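Local structure of leucine aminopeptidase 1, chloroplastic (Solanum lycopersicum, 5D8N) at residues S170-N174 against R175-E179; V213-G216 against R217-N221; N221-A224 against N225-T228; L500-A503 against G504-S508. The protein removes N-terminal amino acids, preferably leucine, from peptides as a magnesium-dependent homohexameric metalloaminopeptidase, acts in wound signalling and insect defence, and also serves as a protein-folding chaperone. The protein carries 1 engineered substitution. One frame throughout, in Å; residues are numbered along the deposited sequence. Where two conformers were deposited one is given.

Contact 1: S170-N174 against R175-E179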
# COMPACT_ATOMS: atom_id res chain seq x y z
N SER A 170 -19.26 -19.19 32.52
CA SER A 170 -19.84 -18.18 33.40
C SER A 170 -18.92 -17.01 33.68
O SER A 170 -19.35 -16.03 34.27
CB SER A 170 -20.20 -18.80 34.76
OG SER A 170 -21.19 -19.79 34.55
N PHE A 171 -17.65 -17.13 33.31
CA PHE A 171 -16.69 -16.07 33.60
C PHE A 171 -17.02 -14.84 32.78
O PHE A 171 -17.22 -14.94 31.57
CB PHE A 171 -15.28 -16.53 33.29
CG PHE A 171 -14.26 -15.43 33.31
CD1 PHE A 171 -13.90 -14.82 34.50
CD2 PHE A 171 -13.70 -14.99 32.13
CE1 PHE A 171 -12.90 -13.87 34.53
CE2 PHE A 171 -12.74 -14.00 32.15
CZ PHE A 171 -12.30 -13.47 33.36
N GLU A 172 -17.07 -13.68 33.42
CA GLU A 172 -17.25 -12.41 32.71
C GLU A 172 -16.31 -11.38 33.36
O GLU A 172 -16.25 -11.26 34.57
CB GLU A 172 -18.70 -11.91 32.79
CG GLU A 172 -19.12 -11.02 31.63
CD GLU A 172 -20.47 -10.32 31.82
OE1 GLU A 172 -20.86 -9.96 32.95
OE2 GLU A 172 -21.14 -10.06 30.80
N ASP A 173 -15.43 -10.79 32.55
CA ASP A 173 -14.42 -9.90 33.05
C ASP A 173 -14.96 -8.48 32.96
O ASP A 173 -14.93 -7.85 31.90
CB ASP A 173 -13.12 -10.08 32.26
CG ASP A 173 -11.92 -9.44 32.95
OD1 ASP A 173 -12.14 -8.64 33.88
OD2 ASP A 173 -10.76 -9.65 32.51
N ASN A 174 -15.34 -7.92 34.11
CA ASN A 174 -15.91 -6.59 34.18
C ASN A 174 -15.05 -5.57 34.91
O ASN A 174 -15.55 -4.55 35.37
CB ASN A 174 -17.26 -6.66 34.88
CG ASN A 174 -18.29 -7.39 34.06
OD1 ASN A 174 -18.41 -7.18 32.86
ND2 ASN A 174 -18.96 -8.33 34.69
N ARG A 175 -13.80 -5.93 35.13
CA ARG A 175 -12.91 -5.06 35.87
C ARG A 175 -12.75 -3.66 35.27
O ARG A 175 -12.39 -2.74 36.00
CB ARG A 175 -11.54 -5.72 35.93
CG ARG A 175 -11.47 -6.94 36.84
CD ARG A 175 -10.08 -7.56 36.79
NE ARG A 175 -9.82 -8.10 35.46
CZ ARG A 175 -8.60 -8.32 34.95
NH1 ARG A 175 -7.53 -8.18 35.72
NH2 ARG A 175 -8.46 -8.73 33.69
N PHE A 176 -12.90 -3.49 33.95
CA PHE A 176 -12.62 -2.21 33.31
C PHE A 176 -13.81 -1.52 32.66
O PHE A 176 -13.63 -0.65 31.82
CB PHE A 176 -11.52 -2.37 32.25
CG PHE A 176 -10.34 -3.14 32.75
CD1 PHE A 176 -9.48 -2.57 33.67
CD2 PHE A 176 -10.15 -4.45 32.38
CE1 PHE A 176 -8.46 -3.30 34.23
CE2 PHE A 176 -9.11 -5.18 32.92
CZ PHE A 176 -8.29 -4.62 33.88
N ARG A 177 -15.01 -1.89 33.08
CA ARG A 177 -16.21 -1.26 32.58
C ARG A 177 -17.21 -1.03 33.71
O ARG A 177 -17.19 -1.70 34.74
CB ARG A 177 -16.87 -2.05 31.46
CG ARG A 177 -17.14 -3.50 31.74
CD ARG A 177 -17.61 -4.21 30.47
NE ARG A 177 -17.82 -5.63 30.71
CZ ARG A 177 -17.66 -6.60 29.81
NH1 ARG A 177 -17.31 -6.30 28.57
NH2 ARG A 177 -17.81 -7.86 30.18
N SER A 178 -17.91 0.09 33.58
CA SER A 178 -18.55 0.77 34.69
C SER A 178 -19.91 0.14 34.86
O SER A 178 -20.49 0.19 35.94
CB SER A 178 -18.66 2.29 34.40
OG SER A 178 -17.39 2.88 34.05
N GLU A 179 -20.43 -0.49 33.82
CA GLU A 179 -21.75 -1.08 33.92
C GLU A 179 -21.69 -2.56 33.59
O GLU A 179 -21.22 -2.98 32.53
CB GLU A 179 -22.77 -0.35 33.04
CG GLU A 179 -23.75 0.50 33.85
CD GLU A 179 -23.57 2.00 33.66
OE1 GLU A 179 -24.06 2.76 34.53
OE2 GLU A 179 -22.99 2.42 32.64
O HOH W 1 -13.72 -5.22 31.86
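The guanidinium of Arg175 lies edge-on against the carboxylate of Asp173, the two planes only 24° apart, and grips it side-on in a salt bridge. Arg175 NE meets Asp173 OD1 at 2.9 Å in a nearly straight bond. Arg175 NH2 reaches Asp173 OD2 at 2.7 Å on its syn lone pair. A bend at chi3 (-66°) folds the long Arg175 chain back to a residue only two positions away, and Phe176 CE2 sits 3.6 Å above the guanidinium plane.

The second arginine works differently. Arg177 turns two of its nitrogens on one oxygen: NE lies 2.7 Å and NH2 2.8 Å from Asn174 OD1. An asparagine suits this place because its amide offers both polarities: while Asn174 OD1 accepts, Asn174 ND2 donates to Glu172 OE1 at 3.0 Å, which fixes the amide's rotation. The backbone makes a type I turn from Asn174 to Arg177, and a water accepts from Phe176 N and donates to Asp173 O, the residue before the turn.

Phe176 O, within the turn, and Ser178 OG, just past it, bond to Thr378 OG1 and Asp469 OD2 of a second subunit. The loop follows helix 152-170 and precedes strand 187-191. Bonds from Arg175 NH2 to Glu218 O and from Asn221 ND2 to Asp173 OD2 tie it to the last turns of helix 197-221, on which Phe171 also packs.

Contact 2: V213-G216 against R217-N221; sequences VILG and RELVN. With MG (magnesium ion), chain H.
Different first torsions bring Leu215 and Leu219 together: CG of Leu215 is anti to the backbone N (chi1 173°), throwing the chain forward along the helix, whereas CG of Leu219 is anti to the carbonyl carbon (chi1 -70°) and leans back. Leu215 CD1 thus touches Leu219 CG at 4.0 Å, one turn on. Arg217 is extended from CG to NE and runs alongside Val213, pointing the same way, with Arg217 NE 4.0 Å from Val213 CG1. The apolar valine lies beside the extended arginine chain, whose NE donates to Thr515 O.

Beneath the side chains runs ordinary alpha-helical bonding. Arg217 N donates to Val213 O and Glu218 N to Ile214 O, both at 2.9 Å; Val220 N to Gly216 O is longer, 3.2 Å. Val220 CG2 rests 3.4 Å from Gly216 O.

As the helix ends, its carbonyls turn to other partners. Val220 O binds a magnesium ion at 2.3 Å, and a water on that ion donates to Leu219 O at 2.6 Å.

The residue types follow the surroundings of helix 197-221. Leu215 and Leu219 face helices 229-242 and 327-342, Val213 and Ile214 press on helix 152-170, and Asn221, at the end, bonds to Asp173 in the loop after helix 152-170 and to Ala514 and Asn513.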
# COMPACT_ATOMS: atom_id res chain seq x y z
N VAL A 213 -7.02 -21.23 34.17
CA VAL A 213 -7.47 -20.70 32.89
C VAL A 213 -7.99 -19.26 33.05
O VAL A 213 -7.66 -18.37 32.26
CB VAL A 213 -8.56 -21.59 32.29
CG1 VAL A 213 -9.16 -20.94 31.05
CG2 VAL A 213 -8.00 -22.96 31.92
N ILE A 214 -8.76 -19.05 34.09
CA ILE A 214 -9.34 -17.74 34.38
C ILE A 214 -8.30 -16.69 34.74
O ILE A 214 -8.34 -15.58 34.21
CB ILE A 214 -10.42 -17.85 35.46
CG1 ILE A 214 -11.66 -18.48 34.82
CG2 ILE A 214 -10.77 -16.47 36.04
CD1 ILE A 214 -12.71 -18.91 35.83
N LEU A 215 -7.28 -17.07 35.50
CA LEU A 215 -6.15 -16.19 35.71
C LEU A 215 -5.49 -15.81 34.38
O LEU A 215 -5.15 -14.64 34.16
CB LEU A 215 -5.12 -16.84 36.65
CG LEU A 215 -3.80 -16.08 36.82
CD1 LEU A 215 -4.06 -14.71 37.42
CD2 LEU A 215 -2.83 -16.86 37.69
N GLY A 216 -5.26 -16.80 33.52
CA GLY A 216 -4.72 -16.52 32.21
C GLY A 216 -5.55 -15.52 31.39
O GLY A 216 -5.02 -14.58 30.82
N ARG A 217 -6.87 -15.71 31.34
CA ARG A 217 -7.76 -14.76 30.67
C ARG A 217 -7.62 -13.37 31.25
O ARG A 217 -7.49 -12.39 30.50
CB ARG A 217 -9.22 -15.19 30.83
CG ARG A 217 -9.53 -16.47 30.10
CD ARG A 217 -11.01 -16.76 30.08
NE ARG A 217 -11.27 -18.00 29.35
CZ ARG A 217 -12.48 -18.51 29.19
NH1 ARG A 217 -13.53 -17.86 29.67
NH2 ARG A 217 -12.63 -19.74 28.69
N GLU A 218 -7.60 -13.28 32.58
CA GLU A 218 -7.47 -11.97 33.22
C GLU A 218 -6.16 -11.25 32.91
O GLU A 218 -6.15 -10.05 32.62
CB GLU A 218 -7.64 -12.10 34.73
CG GLU A 218 -9.09 -12.34 35.14
CD GLU A 218 -9.25 -12.43 36.65
OE1 GLU A 218 -8.30 -12.90 37.32
OE2 GLU A 218 -10.37 -12.13 37.15
N LEU A 219 -5.09 -12.03 32.84
CA LEU A 219 -3.79 -11.43 32.58
C LEU A 219 -3.74 -10.86 31.17
O LEU A 219 -3.14 -9.82 30.94
CB LEU A 219 -2.67 -12.45 32.80
CG LEU A 219 -2.46 -12.84 34.26
CD1 LEU A 219 -1.45 -13.96 34.35
CD2 LEU A 219 -1.99 -11.65 35.08
N VAL A 220 -4.39 -11.53 30.23
CA VAL A 220 -4.41 -11.11 28.84
C VAL A 220 -5.44 -10.00 28.63
O VAL A 220 -5.17 -9.06 27.92
CB VAL A 220 -4.71 -12.30 27.90
CG1 VAL A 220 -4.79 -11.85 26.45
CG2 VAL A 220 -3.62 -13.36 28.03
N ASN A 221 -6.67 -10.16 29.10
CA ASN A 221 -7.65 -9.11 28.98
C ASN A 221 -7.12 -7.76 29.45
O ASN A 221 -7.55 -6.73 28.96
CB ASN A 221 -8.90 -9.45 29.79
CG ASN A 221 -9.79 -10.46 29.11
OD1 ASN A 221 -9.66 -10.77 27.94
ND2 ASN A 221 -10.68 -11.04 29.89
MG MG H . -3.68 -7.38 27.71
O HOH W 2 -2.09 -8.32 29.08
O HOH W 3 -5.07 -6.63 26.18
O HOH W 4 -2.05 -5.99 27.23
O HOH W 5 -2.68 -8.62 26.25

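Contact 3: N221-A224 against N225-T228. With MG (magnesium ion), chain H.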
# COMPACT_ATOMS: atom_id res chain seq x y z
N ASN A 221 -6.67 -10.16 29.10
CA ASN A 221 -7.65 -9.11 28.98
C ASN A 221 -7.12 -7.76 29.45
O ASN A 221 -7.55 -6.73 28.96
CB ASN A 221 -8.90 -9.45 29.79
CG ASN A 221 -9.79 -10.46 29.11
OD1 ASN A 221 -9.66 -10.77 27.94
ND2 ASN A 221 -10.68 -11.04 29.89
N ALA A 222 -6.40 -7.74 30.57
CA ALA A 222 -5.96 -6.49 31.14
C ALA A 222 -5.02 -5.82 30.14
O ALA A 222 -4.16 -6.47 29.53
CB ALA A 222 -5.25 -6.74 32.46
N PRO A 223 -5.14 -4.50 29.99
CA PRO A 223 -4.26 -3.75 29.11
C PRO A 223 -2.89 -3.51 29.75
O PRO A 223 -2.70 -3.67 30.97
CB PRO A 223 -5.02 -2.45 28.94
CG PRO A 223 -5.61 -2.23 30.30
CD PRO A 223 -6.02 -3.60 30.76
N ALA A 224 -1.96 -3.11 28.90
CA ALA A 224 -0.57 -2.93 29.29
C ALA A 224 -0.34 -1.84 30.33
O ALA A 224 0.69 -1.85 31.00
CB ALA A 224 0.27 -2.66 28.06
N ASN A 225 -1.26 -0.88 30.45
CA ASN A 225 -1.15 0.16 31.49
C ASN A 225 -1.56 -0.36 32.86
O ASN A 225 -1.30 0.27 33.87
CB ASN A 225 -1.89 1.46 31.10
CG ASN A 225 -3.38 1.29 30.94
OD1 ASN A 225 -3.86 0.35 30.30
ND2 ASN A 225 -4.13 2.22 31.50
N ILE A 226 -2.11 -1.56 32.90
CA ILE A 226 -2.50 -2.21 34.15
C ILE A 226 -1.59 -3.41 34.44
O ILE A 226 -1.01 -3.51 35.51
CB ILE A 226 -3.96 -2.72 34.04
CG1 ILE A 226 -4.94 -1.57 33.86
CG2 ILE A 226 -4.35 -3.58 35.23
CD1 ILE A 226 -5.10 -0.65 35.06
N VAL A 227 -1.45 -4.34 33.50
CA VAL A 227 -0.48 -5.42 33.64
C VAL A 227 0.85 -5.05 32.99
O VAL A 227 1.04 -5.24 31.79
CB VAL A 227 -1.02 -6.77 33.13
CG1 VAL A 227 0.06 -7.85 33.15
CG2 VAL A 227 -2.16 -7.24 34.03
N THR A 228 1.66 -4.35 33.78
CA THR A 228 3.04 -4.05 33.48
C THR A 228 3.91 -5.22 33.88
O THR A 228 3.42 -6.18 34.45
CB THR A 228 3.47 -2.84 34.31
OG1 THR A 228 3.29 -3.15 35.69
CG2 THR A 228 2.63 -1.61 33.96
MG MG H . -3.68 -7.38 27.71
O HOH W 3 -5.07 -6.63 26.18
O HOH W 4 -2.05 -5.99 27.23
O HOH W 2 -2.09 -8.32 29.08
O HOH W 5 -2.68 -8.62 26.25
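Pro223 O accepts from the third and fourth residues onward, Ile226 and Val227, and so closes one helix-like turn in the loop joining helix 197-221 to helix 229-242, just beyond a magnesium site. Val227 N and Ile226 N each donate to Pro223 O at 2.9 Å. Proline suits the start, since its nitrogen has no hydrogen to donate while its carbonyl takes two bonds.

Side chains pack round this turn. Ile226 carries CG1 anti to its own carbonyl carbon (chi1 -64°), which lays that branch against the proline ring, with Ile226 CG1 3.7 Å from Pro223 CG. In Val227 it is CG2 that stands anti to the carbonyl carbon (chi1 174°), and this methyl meets Ala222 CB at 3.5 Å; alanine's single methyl fits this close, buried approach. Asn225 CG stands between the backbone N and the carbonyl carbon (chi1 63°), which turns Asn225 OD1 back against the proline ring, 3.1 Å from Pro223 CG. The other end of the amide, Asn225 ND2, binds Leu17 O and also Ile370 O of a second subunit, so the amide pins the turn to the subunit interface.

At the start of the loop Ala222 O coordinates the magnesium ion at 2.1 Å; Val220 O and four waters bring the ligands to six. The far end prepares the next helix: Thr228 is its N-cap, with OG1 accepting from Val231 N, while the methyl carbon Thr228 CG2 lies 3.5 Å from Ala224 O.

Contact 4: L500-A503 against G504-S508; sequences LDVA and GPVWS
A water spans the bend between Asp501 and Gly504, donating to Asp501 O at 2.7 Å and accepting from Gly504 N at 2.8 Å. With no direct hydrogen bond across the bend, the water links the two sides and satisfies two backbone atoms where the chain leaves strand 496-501.

The direct contact is apolar and centres on two valines whose side chains cross at about a right angle. Val502 CG2 meets Val506 CG1 at 3.5 Å. In Val506 a chi1 of -62° sets CG1 anti to the carbonyl carbon and leaves CG2 between the backbone N and that carbon. Both methyls lie against Val502 O from one side: Val506 CG1 is 3.3 Å from Val502 O, and Val506 CG2 is 3.5 Å from Val502 O. Pro505 CD covers the same oxygen, Val502 O, at 3.6 Å. Short beta-branched residues suit such a buried bend, being compact and stiff. Gly504, lacking CB, avoids crowding the Pro505 ring that follows it.

From Gly504 to Trp507 the chain makes a type I turn, closed by a weak bond from Trp507 N to Gly504 O at 3.4 Å; proline fits its second position. Outside the bend, Asp501 uses its carboxylate to accept from Leu413 N and Thr414 OG1, and Ala503 O accepts from Asn324 ND2.

The Val502 side chain is about 7 Å from that of Lys300, a magnesium ligand. Strand 496-501 lies between strands 406-411 and 426-429 in the large mixed sheet of the M17 catalytic domain, and this loop leaves its C-terminal end, at the edge of the sheet where metal-binding residues of the family such as Lys300 and Asp305 lie.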
# COMPACT_ATOMS: atom_id res chain seq x y z
N LEU A 500 5.52 -23.76 21.03
CA LEU A 500 4.12 -23.66 20.65
C LEU A 500 3.77 -22.22 20.28
O LEU A 500 3.81 -21.31 21.13
CB LEU A 500 3.26 -24.19 21.78
CG LEU A 500 1.85 -24.65 21.42
CD1 LEU A 500 1.86 -25.83 20.47
CD2 LEU A 500 1.04 -24.98 22.66
N ASP A 501 3.52 -22.00 18.99
CA ASP A 501 3.15 -20.68 18.46
C ASP A 501 1.63 -20.53 18.58
O ASP A 501 0.86 -21.07 17.77
CB ASP A 501 3.64 -20.53 17.01
CG ASP A 501 3.66 -19.07 16.51
OD1 ASP A 501 3.06 -18.19 17.16
OD2 ASP A 501 4.32 -18.79 15.47
N VAL A 502 1.22 -19.75 19.56
CA VAL A 502 -0.18 -19.64 19.98
C VAL A 502 -0.79 -18.27 19.63
O VAL A 502 -1.78 -17.86 20.21
CB VAL A 502 -0.32 -19.83 21.51
CG1 VAL A 502 0.14 -21.22 21.92
CG2 VAL A 502 0.46 -18.80 22.30
N ALA A 503 -0.22 -17.59 18.64
CA ALA A 503 -0.76 -16.32 18.18
C ALA A 503 -2.26 -16.32 17.97
O ALA A 503 -2.91 -15.32 18.28
CB ALA A 503 -0.06 -15.86 16.91
N GLY A 504 -2.82 -17.39 17.40
CA GLY A 504 -4.26 -17.42 17.16
C GLY A 504 -5.06 -17.68 18.41
O GLY A 504 -5.92 -16.88 18.77
N PRO A 505 -4.93 -18.89 18.99
CA PRO A 505 -6.03 -19.27 19.89
C PRO A 505 -6.07 -18.62 21.27
O PRO A 505 -7.05 -18.84 22.00
CB PRO A 505 -5.89 -20.79 20.01
CG PRO A 505 -4.53 -21.13 19.52
CD PRO A 505 -4.11 -20.04 18.58
N VAL A 506 -5.08 -17.79 21.58
CA VAL A 506 -5.09 -17.11 22.87
C VAL A 506 -6.17 -16.03 22.96
O VAL A 506 -6.41 -15.49 24.01
CB VAL A 506 -3.73 -16.50 23.26
CG1 VAL A 506 -2.67 -17.57 23.41
CG2 VAL A 506 -3.29 -15.49 22.23
N TRP A 507 -6.69 -15.60 21.82
CA TRP A 507 -7.64 -14.52 21.79
C TRP A 507 -8.80 -14.94 20.93
O TRP A 507 -8.59 -15.41 19.82
CB TRP A 507 -7.01 -13.24 21.23
CG TRP A 507 -7.94 -12.09 21.21
CD1 TRP A 507 -8.66 -11.60 20.13
CD2 TRP A 507 -8.31 -11.32 22.34
NE1 TRP A 507 -9.51 -10.61 20.57
CE2 TRP A 507 -9.32 -10.43 21.92
CE3 TRP A 507 -7.82 -11.23 23.64
CZ2 TRP A 507 -9.86 -9.49 22.76
CZ3 TRP A 507 -8.37 -10.30 24.49
CH2 TRP A 507 -9.40 -9.47 24.06
N SER A 508 -10.02 -14.70 21.41
CA SER A 508 -11.23 -14.99 20.64
C SER A 508 -11.89 -13.75 20.09
O SER A 508 -12.34 -12.92 20.87
CB SER A 508 -12.28 -15.65 21.54
OG SER A 508 -13.52 -15.62 20.84
O HOH W 6 -1.42 -19.81 16.89

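Contacts 1, 2, 3 and 4 follow one another along the chain. Contact 1 belongs to the N-terminal part of the protein, the other three to the catalytic part. Helix 197-221 is the common element: contact 2 occupies its last turns, contact 3 continues from the shared Asn221, their centres about 11 Å apart, and contact 1 lies on the helix with its centre about 12 Å from that of contact 2. Contact 4 is farther off, centre to centre about 22 Å from contact 1, but Trp507 touches Asn221 and Val220. One magnesium ion joins contacts 2 and 3. Contacts 1 and 3 both meet a second subunit, so both loops also take part in a subunit contact.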